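Local coordinates for protein 30-kDa cleavage and polyadenylation specificity factor 30 (Arabidopsis thaliana, PDB 5ZUU) that binds m6A-modified RNA through its YTH domain and, as part of the CPSF complex, takes part in pre-mRNA 3'-end formation and poly(A) site selection, at residues N26-E31 with N89-H94; Q36-T41 with G83-G88. All blocks are in the same frame, centred on the assembly; numbering follows the deposited sequence.

Interaction 1 (N26-E31 with N89-H94); sequences NRENFE and NWKHEH
Lys-91 lies against the first turn of helix 27-36 and touches Asn-26, Glu-28 and Asn-29. Its chain is extended as far as CE, then bends at the last torsion (chi4 87°) and brings NZ to the carboxylate of Glu-28. The salt bridge is a long one at the surface, with Lys-91 NZ 3.4 Å from Glu-28 OE1. The same Glu-28 OE1 is also 3.2 Å from both Lys-91 CD and Lys-91 CE. Nearer the backbone, Lys-91 CD lies 3.7 Å from Asn-26 ND2. Asn-29 crosses Lys-91 at about a right angle, and the end of its side chain lies beside the Lys-91 backbone.

Asn-29 also meets Trp-90. Asn-29 CG is 3.8 Å from Trp-90 CE3, and the amide and ring planes are 74° apart. The carbonyl Asn-29 O lies near the plane of the indole, at its edge, 3.5 Å from Trp-90 CZ3.

The helix start is held by Asn-26 as N-cap. Asn-29 N donates to Asn-26 OD1 at 2.7 Å, with an N-H...O angle of 165°. Further out, Trp-90 NE1 bonds to Asn-102 OD1, and the ring meets Trp-39 edge-to-face. Both tryptophans pack on a modified base of the bound RNA, consistent with the aromatic cage by which YTH domains hold m6A; Asn-26 packs on a modified base too. The charged pair thus lies on the exposed side, while the capped helix start and the Asn-29 to Trp-90 packing lie beside the RNA.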
loop_
_atom_site.group_PDB
_atom_site.type_symbol
_atom_site.label_atom_id
_atom_site.label_comp_id
_atom_site.label_asym_id
_atom_site.label_seq_id
_atom_site.Cartn_x
_atom_site.Cartn_y
_atom_site.Cartn_z
ATOM N N ASN A 26 -0.420 -1.183 13.706
ATOM C CA ASN A 26 0.922 -0.994 14.223
ATOM C C ASN A 26 1.967 -0.856 13.101
ATOM O O ASN A 26 1.720 -1.300 11.976
ATOM C CB ASN A 26 1.252 -2.191 15.169
ATOM C CG ASN A 26 1.230 -3.537 14.441
ATOM O OD1 ASN A 26 1.973 -3.748 13.502
ATOM N ND2 ASN A 26 0.337 -4.446 14.855
ATOM N N ARG A 27 3.123 -0.245 13.397
ATOM C CA ARG A 27 4.224 -0.169 12.419
ATOM C C ARG A 27 4.878 -1.509 12.193
ATOM O O ARG A 27 5.395 -1.813 11.103
ATOM C CB ARG A 27 5.322 0.773 12.839
ATOM C CG ARG A 27 4.897 2.199 12.822
ATOM C CD ARG A 27 6.111 3.136 12.827
ATOM N NE ARG A 27 5.603 4.496 12.807
ATOM C CZ ARG A 27 5.520 5.301 11.750
ATOM N NH1 ARG A 27 5.993 4.975 10.565
ATOM N NH2 ARG A 27 4.999 6.510 11.930
ATOM N N GLU A 28 4.873 -2.340 13.208
ATOM C CA GLU A 28 5.620 -3.595 13.068
ATOM C C GLU A 28 5.133 -4.318 11.849
ATOM O O GLU A 28 5.961 -4.778 11.093
ATOM C CB GLU A 28 5.528 -4.498 14.289
ATOM C CG GLU A 28 6.113 -3.883 15.556
ATOM C CD GLU A 28 5.106 -3.064 16.381
ATOM O OE1 GLU A 28 4.735 -3.499 17.508
ATOM O OE2 GLU A 28 4.684 -1.980 15.913
ATOM N N ASN A 29 3.823 -4.453 11.632
ATOM C CA ASN A 29 3.331 -5.204 10.455
ATOM C C ASN A 29 3.680 -4.543 9.122
ATOM O O ASN A 29 4.005 -5.169 8.194
ATOM C CB ASN A 29 1.841 -5.507 10.554
ATOM C CG ASN A 29 1.512 -6.517 11.655
ATOM O OD1 ASN A 29 0.367 -6.721 12.004
ATOM N ND2 ASN A 29 2.512 -7.123 12.180
ATOM N N PHE A 30 3.546 -3.248 9.098
ATOM C CA PHE A 30 3.914 -2.479 7.939
ATOM C C PHE A 30 5.392 -2.715 7.564
ATOM O O PHE A 30 5.747 -2.922 6.406
ATOM C CB PHE A 30 3.611 -1.005 8.232
ATOM C CG PHE A 30 4.321 -0.055 7.325
ATOM C CD1 PHE A 30 4.125 -0.128 5.963
ATOM C CD2 PHE A 30 5.225 0.918 7.853
ATOM C CE1 PHE A 30 4.773 0.765 5.122
ATOM C CE2 PHE A 30 5.854 1.808 7.025
ATOM C CZ PHE A 30 5.639 1.711 5.643
ATOM N N GLU A 31 6.245 -2.666 8.575
ATOM C CA GLU A 31 7.703 -2.956 8.364
ATOM C C GLU A 31 8.014 -4.351 7.917
ATOM O O GLU A 31 8.781 -4.537 7.006
ATOM C CB GLU A 31 8.515 -2.547 9.573
ATOM C CG GLU A 31 8.503 -1.035 9.644
ATOM C CD GLU A 31 9.203 -0.466 10.835
ATOM O OE1 GLU A 31 10.011 -1.186 11.441
ATOM O OE2 GLU A 31 8.942 0.724 11.129
ATOM N N ASN A 89 4.448 -13.757 9.470
ATOM C CA ASN A 89 3.873 -13.964 10.779
ATOM C C ASN A 89 3.643 -12.581 11.439
ATOM O O ASN A 89 4.565 -11.890 11.831
ATOM C CB ASN A 89 4.673 -14.938 11.646
ATOM C CG ASN A 89 3.770 -15.670 12.622
ATOM O OD1 ASN A 89 3.286 -15.061 13.580
ATOM N ND2 ASN A 89 3.465 -16.949 12.334
ATOM N N TRP A 90 2.381 -12.216 11.549
ATOM C CA TRP A 90 1.974 -10.875 11.846
ATOM C C TRP A 90 1.806 -10.763 13.336
ATOM O O TRP A 90 1.462 -11.746 14.009
ATOM C CB TRP A 90 0.630 -10.554 11.135
ATOM C CG TRP A 90 0.657 -10.766 9.641
ATOM C CD1 TRP A 90 0.041 -11.762 8.934
ATOM C CD2 TRP A 90 1.375 -9.992 8.688
ATOM N NE1 TRP A 90 0.310 -11.623 7.608
ATOM C CE2 TRP A 90 1.122 -10.551 7.424
ATOM C CE3 TRP A 90 2.168 -8.850 8.776
ATOM C CZ2 TRP A 90 1.679 -10.039 6.246
ATOM C CZ3 TRP A 90 2.694 -8.329 7.624
ATOM C CH2 TRP A 90 2.440 -8.911 6.361
ATOM N N LYS A 91 2.038 -9.575 13.861
ATOM C CA LYS A 91 1.653 -9.258 15.222
ATOM C C LYS A 91 0.138 -8.966 15.289
ATOM O O LYS A 91 -0.378 -8.284 14.430
ATOM C CB LYS A 91 2.475 -8.050 15.679
ATOM C CG LYS A 91 2.030 -7.369 16.969
ATOM C CD LYS A 91 2.717 -6.019 17.137
ATOM C CE LYS A 91 2.247 -5.292 18.385
ATOM N NZ LYS A 91 3.082 -5.751 19.521
ATOM N N HIS A 92 -0.574 -9.509 16.279
ATOM C CA HIS A 92 -1.910 -8.999 16.682
ATOM C C HIS A 92 -2.222 -9.278 18.142
ATOM O O HIS A 92 -1.616 -10.166 18.711
ATOM C CB HIS A 92 -3.037 -9.511 15.760
ATOM C CG HIS A 92 -3.184 -11.002 15.691
ATOM N ND1 HIS A 92 -2.126 -11.856 15.463
ATOM C CD2 HIS A 92 -4.290 -11.784 15.757
ATOM C CE1 HIS A 92 -2.567 -13.103 15.431
ATOM N NE2 HIS A 92 -3.876 -13.085 15.609
ATOM N N GLU A 93 -3.158 -8.522 18.730
ATOM C CA GLU A 93 -3.547 -8.666 20.164
ATOM C C GLU A 93 -4.613 -9.766 20.445
ATOM O O GLU A 93 -5.622 -9.831 19.740
ATOM C CB GLU A 93 -4.007 -7.306 20.750
ATOM C CG GLU A 93 -5.515 -7.026 20.749
ATOM C CD GLU A 93 -5.866 -5.633 21.249
ATOM O OE1 GLU A 93 -6.681 -5.513 22.191
ATOM O OE2 GLU A 93 -5.326 -4.653 20.697
ATOM N N HIS A 94 -4.384 -10.577 21.497
ATOM C CA HIS A 94 -5.198 -11.774 21.895
ATOM C C HIS A 94 -6.067 -12.415 20.777
ATOM O O HIS A 94 -7.265 -12.654 20.959
ATOM C CB HIS A 94 -6.032 -11.474 23.174
ATOM C CG HIS A 94 -6.483 -12.703 23.935
ATOM N ND1 HIS A 94 -7.815 -12.992 24.168
ATOM C CD2 HIS A 94 -5.781 -13.702 24.528
ATOM C CE1 HIS A 94 -7.914 -14.116 24.857
ATOM N NE2 HIS A 94 -6.693 -14.566 25.090
#

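Interaction 2 (Q36-T41 with G83-G88); sequences QGVWAT and GYIGGG
Gln-36 OE1 accepts a short hydrogen bond from Gly-88 N, 2.6 Å long. The bond is fairly straight, with an N-H...O angle of 161°, and the donor lies in the plane of the side-chain carbonyl. Gln-36 stands at the end of helix 27-36. Its CG lies beside the backbone N (chi1 -66°), and the chain then runs extended toward the loop. Gln-36 OE1 also comes within 3.5 Å of the carbonyl carbon Gly-87 C.

Val-38 makes the apolar half of the contact with its two methyl groups. Its first torsion is not staggered (chi1 123°), so the placing of these methyls is doubtful. As modelled, Val-38 CG2 lies against Ile-85 CG2 and the carbonyl oxygen Gly-86 O. CG1 turns to the backbone of Gly-88.

The loop turns through Gly-86, Gly-87 and Gly-88, all with positive phi. At Gly-86 and Gly-87 the backbone angles would press a CB against the preceding carbonyl oxygen, and at Gly-87 it would also clash with Gln-36 OE1. Gly-86 N sits 3.4 Å above one face of the Tyr-84 ring, offset toward the rim. On the other segment, Gly-37 also has positive phi and takes the chain from the helix into strand 38-39. Backbone bonds of Gly-37 with Val-105 and Trp-39 with Phe-103 join this part to strand 103-114. Ala-40 O accepts from N6 of a modified RNA base. Chemically, one side-chain-to-backbone bond from the helix end, with a small methyl contact from strand 38-39, joins the glycine-rich loop to this edge of the fold beside the modified base.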
loop_
_atom_site.group_PDB
_atom_site.type_symbol
_atom_site.label_atom_id
_atom_site.label_comp_id
_atom_site.label_asym_id
_atom_site.label_seq_id
_atom_site.Cartn_x
_atom_site.Cartn_y
_atom_site.Cartn_z
ATOM N N GLN A 36 9.284 -8.185 3.455
ATOM C CA GLN A 36 8.879 -9.434 2.806
ATOM C C GLN A 36 8.086 -9.302 1.533
ATOM O O GLN A 36 7.926 -10.273 0.855
ATOM C CB GLN A 36 8.083 -10.241 3.843
ATOM C CG GLN A 36 8.992 -10.660 4.978
ATOM C CD GLN A 36 8.272 -11.313 6.100
ATOM O OE1 GLN A 36 7.190 -11.871 5.942
ATOM N NE2 GLN A 36 8.883 -11.253 7.272
ATOM N N GLY A 37 7.552 -8.132 1.198
ATOM C CA GLY A 37 6.732 -8.053 -0.028
ATOM C C GLY A 37 5.396 -8.764 0.020
ATOM O O GLY A 37 4.901 -9.333 -0.994
ATOM N N VAL A 38 4.780 -8.652 1.182
ATOM C CA VAL A 38 3.619 -9.436 1.545
ATOM C C VAL A 38 2.688 -8.637 2.415
ATOM O O VAL A 38 3.138 -7.846 3.196
ATOM C CB VAL A 38 4.170 -10.701 2.243
ATOM C CG1 VAL A 38 3.653 -10.934 3.629
ATOM C CG2 VAL A 38 4.005 -11.894 1.347
ATOM N N TRP A 39 1.390 -8.829 2.262
ATOM C CA TRP A 39 0.421 -8.286 3.174
ATOM C C TRP A 39 -0.678 -9.304 3.417
ATOM O O TRP A 39 -0.844 -10.251 2.657
ATOM C CB TRP A 39 -0.196 -6.985 2.599
ATOM C CG TRP A 39 -1.037 -6.147 3.615
ATOM C CD1 TRP A 39 -2.335 -5.812 3.505
ATOM C CD2 TRP A 39 -0.615 -5.632 4.878
ATOM N NE1 TRP A 39 -2.759 -5.121 4.585
ATOM C CE2 TRP A 39 -1.716 -4.957 5.439
ATOM C CE3 TRP A 39 0.596 -5.620 5.556
ATOM C CZ2 TRP A 39 -1.637 -4.270 6.671
ATOM C CZ3 TRP A 39 0.675 -4.989 6.751
ATOM C CH2 TRP A 39 -0.448 -4.347 7.338
ATOM N N ALA A 40 -1.447 -9.076 4.480
ATOM C CA ALA A 40 -2.690 -9.771 4.701
ATOM C C ALA A 40 -3.695 -8.755 5.236
ATOM O O ALA A 40 -3.338 -7.950 6.086
ATOM C CB ALA A 40 -2.511 -10.944 5.708
ATOM N N THR A 41 -4.960 -8.837 4.798
ATOM C CA THR A 41 -5.982 -7.919 5.326
ATOM C C THR A 41 -7.005 -8.665 6.163
ATOM O O THR A 41 -6.909 -9.878 6.365
ATOM C CB THR A 41 -6.613 -7.047 4.194
ATOM O OG1 THR A 41 -7.412 -6.017 4.786
ATOM C CG2 THR A 41 -7.465 -7.853 3.203
ATOM N N GLY A 83 -4.378 -19.032 -2.459
ATOM C CA GLY A 83 -3.093 -19.486 -3.033
ATOM C C GLY A 83 -2.005 -19.241 -1.989
ATOM O O GLY A 83 -2.002 -18.210 -1.291
ATOM N N TYR A 84 -1.088 -20.193 -1.829
ATOM C CA TYR A 84 -0.079 -20.006 -0.834
ATOM C C TYR A 84 0.932 -18.916 -1.294
ATOM O O TYR A 84 1.412 -18.933 -2.405
ATOM C CB TYR A 84 0.676 -21.290 -0.535
ATOM C CG TYR A 84 1.840 -21.029 0.381
ATOM C CD1 TYR A 84 1.652 -20.844 1.726
ATOM C CD2 TYR A 84 3.129 -20.913 -0.132
ATOM C CE1 TYR A 84 2.736 -20.577 2.571
ATOM C CE2 TYR A 84 4.218 -20.687 0.679
ATOM C CZ TYR A 84 4.024 -20.513 2.030
ATOM O OH TYR A 84 5.128 -20.286 2.819
ATOM N N ILE A 85 1.244 -18.025 -0.374
ATOM C CA ILE A 85 2.272 -17.020 -0.568
ATOM C C ILE A 85 3.381 -17.091 0.494
ATOM O O ILE A 85 4.546 -17.053 0.129
ATOM C CB ILE A 85 1.621 -15.622 -0.689
ATOM C CG1 ILE A 85 0.962 -15.483 -2.080
ATOM C CG2 ILE A 85 2.589 -14.506 -0.421
ATOM C CD1 ILE A 85 1.876 -15.572 -3.292
ATOM N N GLY A 86 3.045 -17.187 1.770
ATOM C CA GLY A 86 4.084 -17.335 2.764
ATOM C C GLY A 86 4.652 -16.044 3.311
ATOM O O GLY A 86 4.387 -14.942 2.814
ATOM N N GLY A 87 5.416 -16.199 4.377
ATOM C CA GLY A 87 5.963 -15.080 5.096
ATOM C C GLY A 87 5.012 -14.604 6.153
ATOM O O GLY A 87 4.237 -15.373 6.695
ATOM N N GLY A 88 5.103 -13.318 6.459
ATOM C CA GLY A 88 4.167 -12.634 7.331
ATOM C C GLY A 88 3.627 -13.491 8.454
ATOM O O GLY A 88 2.477 -13.947 8.383
#

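From the N terminus, the chain leaves strand 17-24 and enters helix 27-36, whose start forms one side of interaction 1. Its last residue and strand 38-39 follow directly and form one side of interaction 2. The chain then runs through helix 46-55 and strands 58-65 and 70-77. The loop before strand 103-114 returns first to strand 38-39, closing interaction 2, and then to the helix start, closing interaction 1. The smaller loop thus lies within the larger one. The two contacts meet where the Trp-90 ring packs on Val-38 and Ala-40. Together they tie one long loop to the helix and the sheet edge beside the bound RNA.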